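Local coordinates for protein Rab GDP-dissociation inhibitor (Saccharomyces cerevisiae, PDB 3CPI) that inhibits GDP release from the Rab GTPase SEC4, is essential for yeast secretion, and extracts GDP-bound YPT7 from vacuolar membranes, at residues 306-311 and 393-398; 342-347 and 363-368. One frame throughout, in Å; residues are numbered along the deposited sequence.

Contact 1 of 2, residues 306-311 and 393-398; sequences QRVIRA and GIAELF
Val308 and Ala395 form a hydrogen-bonded pair at the middle of an antiparallel strand ladder in the large mixed sheet of this Rab GDI. Val308 N donates a hydrogen bond to Ala395 O at 2.7 Å, and Ala395 N answers to Val308 O; Arg310 and Gly393 are joined in the same reciprocal way, and Leu397 N closes on Gln306 O. Arg307, Ile309, Ile394 and Glu396 stand on one face of the sheet, while Val308, Arg310 and Ala395 occupy the other. On the first face the Arg307 side chain crosses the neighbouring strand at a slant, between Glu396 and Ile394. Its CB sits 3.7 Å from Ala395 O. The first torsion (chi1 -71°) sets CG opposite the carbonyl carbon, from where it rests against the Glu396 backbone, 4.0 Å from CA. CD serves as the elbow: a bend at chi3 (67°) turns the rest of the chain back towards Ile394, so that NE lies 3.9 Å from Ile394 CG2. CZ passes the same methyl, and NH2 at the end touches both branches of the isoleucine, 3.8 Å from Ile394 CD1. The guanidinium therefore packs on a hydrocarbon surface instead of pairing with Glu396, whose carboxylate plane stands 88° from its own; Arg307 NE and Glu396 OE1 remain 6.2 Å apart. Glu396 OE2 is instead bonded to Ser303 OG, on the same strand as Arg307. On the opposite face Leu397 straddles two residues, CD1 against the Gln306 amide and CD2 at 3.8 Å from Val308 CG1, which also meets the Ala395 methyl. Arg310 NH2 is anchored by the carbonyls of Tyr415 and Asp416, and the flat group is covered by a methyl: Val308 CG2 lies over the centre of the Arg310 guanidinium, 3.9 Å above its plane.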
# COMPACT_ATOMS: atom_id res chain seq x y z
N GLN A 306 11.78 -11.60 6.36
CA GLN A 306 10.69 -10.86 7.00
C GLN A 306 9.36 -11.62 7.03
O GLN A 306 8.97 -12.25 6.05
CB GLN A 306 10.49 -9.50 6.33
CG GLN A 306 11.60 -8.50 6.60
CD GLN A 306 11.31 -7.12 6.03
OE1 GLN A 306 11.50 -6.11 6.70
NE2 GLN A 306 10.84 -7.08 4.78
N ARG A 307 8.69 -11.54 8.17
CA ARG A 307 7.31 -11.99 8.31
C ARG A 307 6.47 -10.82 8.79
O ARG A 307 6.91 -10.03 9.63
CB ARG A 307 7.21 -13.17 9.27
CG ARG A 307 7.78 -14.46 8.71
CD ARG A 307 8.29 -15.39 9.80
NE ARG A 307 7.21 -15.90 10.64
CZ ARG A 307 7.10 -15.67 11.95
NH1 ARG A 307 8.01 -14.94 12.59
NH2 ARG A 307 6.08 -16.19 12.62
N VAL A 308 5.26 -10.71 8.26
CA VAL A 308 4.32 -9.65 8.64
C VAL A 308 3.09 -10.22 9.38
O VAL A 308 2.49 -11.22 8.96
CB VAL A 308 3.88 -8.82 7.40
CG1 VAL A 308 3.29 -9.72 6.31
CG2 VAL A 308 2.89 -7.70 7.78
N ILE A 309 2.74 -9.60 10.50
CA ILE A 309 1.47 -9.91 11.15
C ILE A 309 0.43 -8.85 10.78
O ILE A 309 0.71 -7.65 10.85
CB ILE A 309 1.59 -10.07 12.70
CG1 ILE A 309 0.23 -10.52 13.28
CG2 ILE A 309 2.14 -8.78 13.37
CD1 ILE A 309 0.26 -10.88 14.75
N ARG A 310 -0.74 -9.32 10.34
CA ARG A 310 -1.89 -8.47 10.08
C ARG A 310 -3.06 -8.89 10.95
O ARG A 310 -3.40 -10.07 11.02
CB ARG A 310 -2.27 -8.47 8.60
CG ARG A 310 -1.16 -7.93 7.71
CD ARG A 310 -1.59 -7.63 6.30
NE ARG A 310 -0.47 -7.06 5.55
CZ ARG A 310 0.36 -7.76 4.77
NH1 ARG A 310 0.20 -9.07 4.61
NH2 ARG A 310 1.34 -7.14 4.13
N ALA A 311 -3.66 -7.92 11.64
CA ALA A 311 -4.86 -8.16 12.44
C ALA A 311 -6.01 -7.31 11.91
O ALA A 311 -6.01 -6.09 12.06
CB ALA A 311 -4.60 -7.85 13.90
N GLY A 393 -3.38 -13.01 10.90
CA GLY A 393 -2.54 -13.91 10.11
C GLY A 393 -1.09 -13.46 10.03
O GLY A 393 -0.76 -12.31 10.31
N ILE A 394 -0.22 -14.40 9.66
CA ILE A 394 1.18 -14.11 9.46
C ILE A 394 1.56 -14.54 8.06
O ILE A 394 1.18 -15.62 7.61
CB ILE A 394 2.08 -14.79 10.53
CG1 ILE A 394 1.74 -14.28 11.93
CG2 ILE A 394 3.57 -14.58 10.21
CD1 ILE A 394 2.51 -14.94 13.04
N ALA A 395 2.29 -13.67 7.37
CA ALA A 395 2.75 -13.94 6.02
C ALA A 395 4.25 -13.69 5.95
O ALA A 395 4.75 -12.74 6.56
CB ALA A 395 2.02 -13.06 5.03
N GLU A 396 4.96 -14.56 5.24
CA GLU A 396 6.39 -14.37 4.98
C GLU A 396 6.54 -13.62 3.67
O GLU A 396 5.77 -13.81 2.73
CB GLU A 396 7.10 -15.73 4.92
CG GLU A 396 8.63 -15.64 4.88
CD GLU A 396 9.34 -16.98 5.08
OE1 GLU A 396 8.68 -18.05 5.01
OE2 GLU A 396 10.57 -16.97 5.31
N LEU A 397 7.55 -12.76 3.61
CA LEU A 397 7.73 -11.88 2.47
C LEU A 397 8.85 -12.41 1.59
O LEU A 397 9.93 -12.72 2.08
CB LEU A 397 8.04 -10.45 2.93
CG LEU A 397 7.05 -9.74 3.86
CD1 LEU A 397 7.51 -8.29 4.13
CD2 LEU A 397 5.65 -9.74 3.28
N PHE A 398 8.56 -12.52 0.30
CA PHE A 398 9.50 -13.05 -0.67
C PHE A 398 9.94 -12.02 -1.71
O PHE A 398 9.25 -11.03 -1.95
CB PHE A 398 8.91 -14.28 -1.35
CG PHE A 398 8.61 -15.41 -0.41
CD1 PHE A 398 9.58 -16.36 -0.11
CD2 PHE A 398 7.37 -15.51 0.20
CE1 PHE A 398 9.31 -17.40 0.76
CE2 PHE A 398 7.08 -16.53 1.09
CZ PHE A 398 8.06 -17.48 1.37

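Contact 2 of 2, residues 342-347 and 363-368; sequences DIYVAI and IISTII
Rotation about the CA-CB bond of Thr366 places OG1 opposite the backbone N (chi1 -163°), and this carries the hydroxyl across to Asp342 O. Ser365 is turned differently: its OG lies between the backbone N and the carbonyl carbon (chi1 56°), 3.6 Å from Tyr344 CB, and bonds to Ala417 O. The two segments belong to the beta hairpin made by strands 343-349 and 360-367, and every residue that touches here is buried. Paired backbone bonds link Tyr344 with Ser365 and Ala346 with Ile363. Ser365 O, which accepts the Tyr344 amide at 2.9 Å, also lies at the edge of the Tyr344 ring, in its plane and 3.6 Å from CD1. On the face that carries Ile343, Val345, Ile364 and Thr366, the three aliphatic side chains pack together. Ile364 divides its two branches between its neighbours: CG2 meets Ile343 CG2 at 3.7 Å, whereas CG1 lies 3.8 Å from Val345 CG1, these two side chains running alongside each other. At the open end of the hairpin the polar contacts take over. Thr366 OG1 donates to Asp342 O at 2.7 Å, approaching from above the carbonyl plane, 42° out of it. A water donates to the same oxygen at 2.7 Å and accepts a hydrogen bond from Ile367 N, bridging the strands just beyond the last direct backbone bond. The Asp342 side chain starts out away from 363-368, and its carboxylate is held by His195 and Gln334. A valine in place of Thr366 would keep the bulk but lack the hydroxyl, and would probably leave Asp342 O relying more heavily on the water to join the strand ends. Two donors thus grip one buried carbonyl oxygen, which implies that a side-chain hydroxyl and a bound water continue the cross-strand bonding where direct backbone pairing gives out.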
# COMPACT_ATOMS: atom_id res chain seq x y z
N ASP A 342 8.03 0.26 12.42
CA ASP A 342 6.78 0.97 12.65
C ASP A 342 5.60 0.02 12.61
O ASP A 342 5.65 -1.06 11.99
CB ASP A 342 6.59 2.10 11.63
CG ASP A 342 7.68 3.17 11.70
OD1 ASP A 342 7.56 4.18 10.97
OD2 ASP A 342 8.66 3.01 12.49
N ILE A 343 4.54 0.40 13.32
CA ILE A 343 3.27 -0.29 13.22
C ILE A 343 2.30 0.60 12.45
O ILE A 343 2.26 1.81 12.67
CB ILE A 343 2.70 -0.66 14.59
CG1 ILE A 343 3.73 -1.47 15.38
CG2 ILE A 343 1.40 -1.45 14.44
CD1 ILE A 343 3.22 -1.96 16.74
N TYR A 344 1.53 -0.02 11.55
CA TYR A 344 0.58 0.66 10.69
C TYR A 344 -0.84 0.23 11.03
O TYR A 344 -1.08 -0.94 11.35
CB TYR A 344 0.86 0.33 9.21
CG TYR A 344 2.27 0.65 8.76
CD1 TYR A 344 3.30 -0.29 8.90
CD2 TYR A 344 2.58 1.89 8.17
CE1 TYR A 344 4.60 -0.01 8.49
CE2 TYR A 344 3.89 2.18 7.75
CZ TYR A 344 4.89 1.21 7.91
OH TYR A 344 6.18 1.45 7.51
N VAL A 345 -1.76 1.19 10.96
CA VAL A 345 -3.18 0.90 11.09
C VAL A 345 -3.97 1.62 10.02
O VAL A 345 -3.92 2.85 9.92
CB VAL A 345 -3.77 1.29 12.48
CG1 VAL A 345 -5.10 0.57 12.69
CG2 VAL A 345 -2.81 0.97 13.63
N ALA A 346 -4.71 0.86 9.22
CA ALA A 346 -5.68 1.43 8.29
C ALA A 346 -7.09 1.25 8.83
O ALA A 346 -7.46 0.17 9.30
CB ALA A 346 -5.55 0.79 6.91
N ILE A 347 -7.88 2.32 8.80
CA ILE A 347 -9.24 2.30 9.32
C ILE A 347 -10.21 2.73 8.24
O ILE A 347 -10.09 3.83 7.69
CB ILE A 347 -9.38 3.18 10.59
CG1 ILE A 347 -8.67 2.52 11.76
CG2 ILE A 347 -10.86 3.40 10.93
CD1 ILE A 347 -7.98 3.47 12.67
N ILE A 363 -7.38 -2.37 10.51
CA ILE A 363 -6.40 -3.37 10.13
C ILE A 363 -5.00 -2.97 10.58
O ILE A 363 -4.47 -1.94 10.17
CB ILE A 363 -6.43 -3.65 8.60
CG1 ILE A 363 -7.86 -3.98 8.13
CG2 ILE A 363 -5.48 -4.80 8.22
CD1 ILE A 363 -8.66 -2.78 7.63
N ILE A 364 -4.40 -3.79 11.44
CA ILE A 364 -3.09 -3.50 12.01
C ILE A 364 -2.04 -4.39 11.38
O ILE A 364 -2.26 -5.59 11.19
CB ILE A 364 -3.10 -3.68 13.55
CG1 ILE A 364 -4.17 -2.79 14.19
CG2 ILE A 364 -1.72 -3.39 14.15
CD1 ILE A 364 -4.61 -3.26 15.55
N SER A 365 -0.89 -3.80 11.05
CA SER A 365 0.20 -4.53 10.41
C SER A 365 1.58 -4.03 10.83
O SER A 365 1.80 -2.82 11.01
CB SER A 365 0.07 -4.46 8.89
OG SER A 365 -0.00 -3.12 8.47
N THR A 366 2.51 -4.97 10.98
CA THR A 366 3.91 -4.67 11.26
C THR A 366 4.81 -5.85 10.91
O THR A 366 4.34 -6.98 10.79
CB THR A 366 4.14 -4.26 12.74
OG1 THR A 366 5.40 -3.60 12.86
CG2 THR A 366 4.11 -5.49 13.68
N ILE A 367 6.10 -5.56 10.75
CA ILE A 367 7.12 -6.59 10.59
C ILE A 367 7.41 -7.20 11.97
O ILE A 367 7.74 -6.48 12.92
CB ILE A 367 8.43 -6.03 9.94
CG1 ILE A 367 8.16 -5.46 8.55
CG2 ILE A 367 9.52 -7.11 9.86
CD1 ILE A 367 7.63 -6.47 7.53
N ILE A 368 7.29 -8.52 12.07
CA ILE A 368 7.50 -9.25 13.32
C ILE A 368 8.98 -9.23 13.73
O ILE A 368 9.86 -9.48 12.91
CB ILE A 368 7.03 -10.72 13.19
CG1 ILE A 368 5.53 -10.77 12.92
CG2 ILE A 368 7.41 -11.55 14.43
CD1 ILE A 368 5.08 -12.08 12.35
O HOH W 1 6.54 -2.72 10.07

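How the contacts relate
Going along the chain from the N terminus, 306-311 comes first and waits longest for its partner. The chain then passes through strand 328-332, reaches 342-347 and returns after 15 residues to 363-368, so contact 2 closes a hairpin. Only after the helices 373-376 and 378-381 does 393-398 return to 306-311, and contact 1 closes a wider loop that contains contact 2 entirely. Probable bonds from Ala311 N to Ile364 O and from Ile368 N to Arg307 O join the two ladders side by side in one sheet, in the order 393-398, 306-311, 363-368, 342-347. Strand 328-332 leads on from 343-349 to strand 110-120, whose beginning overlaps a YPT1-interacting region.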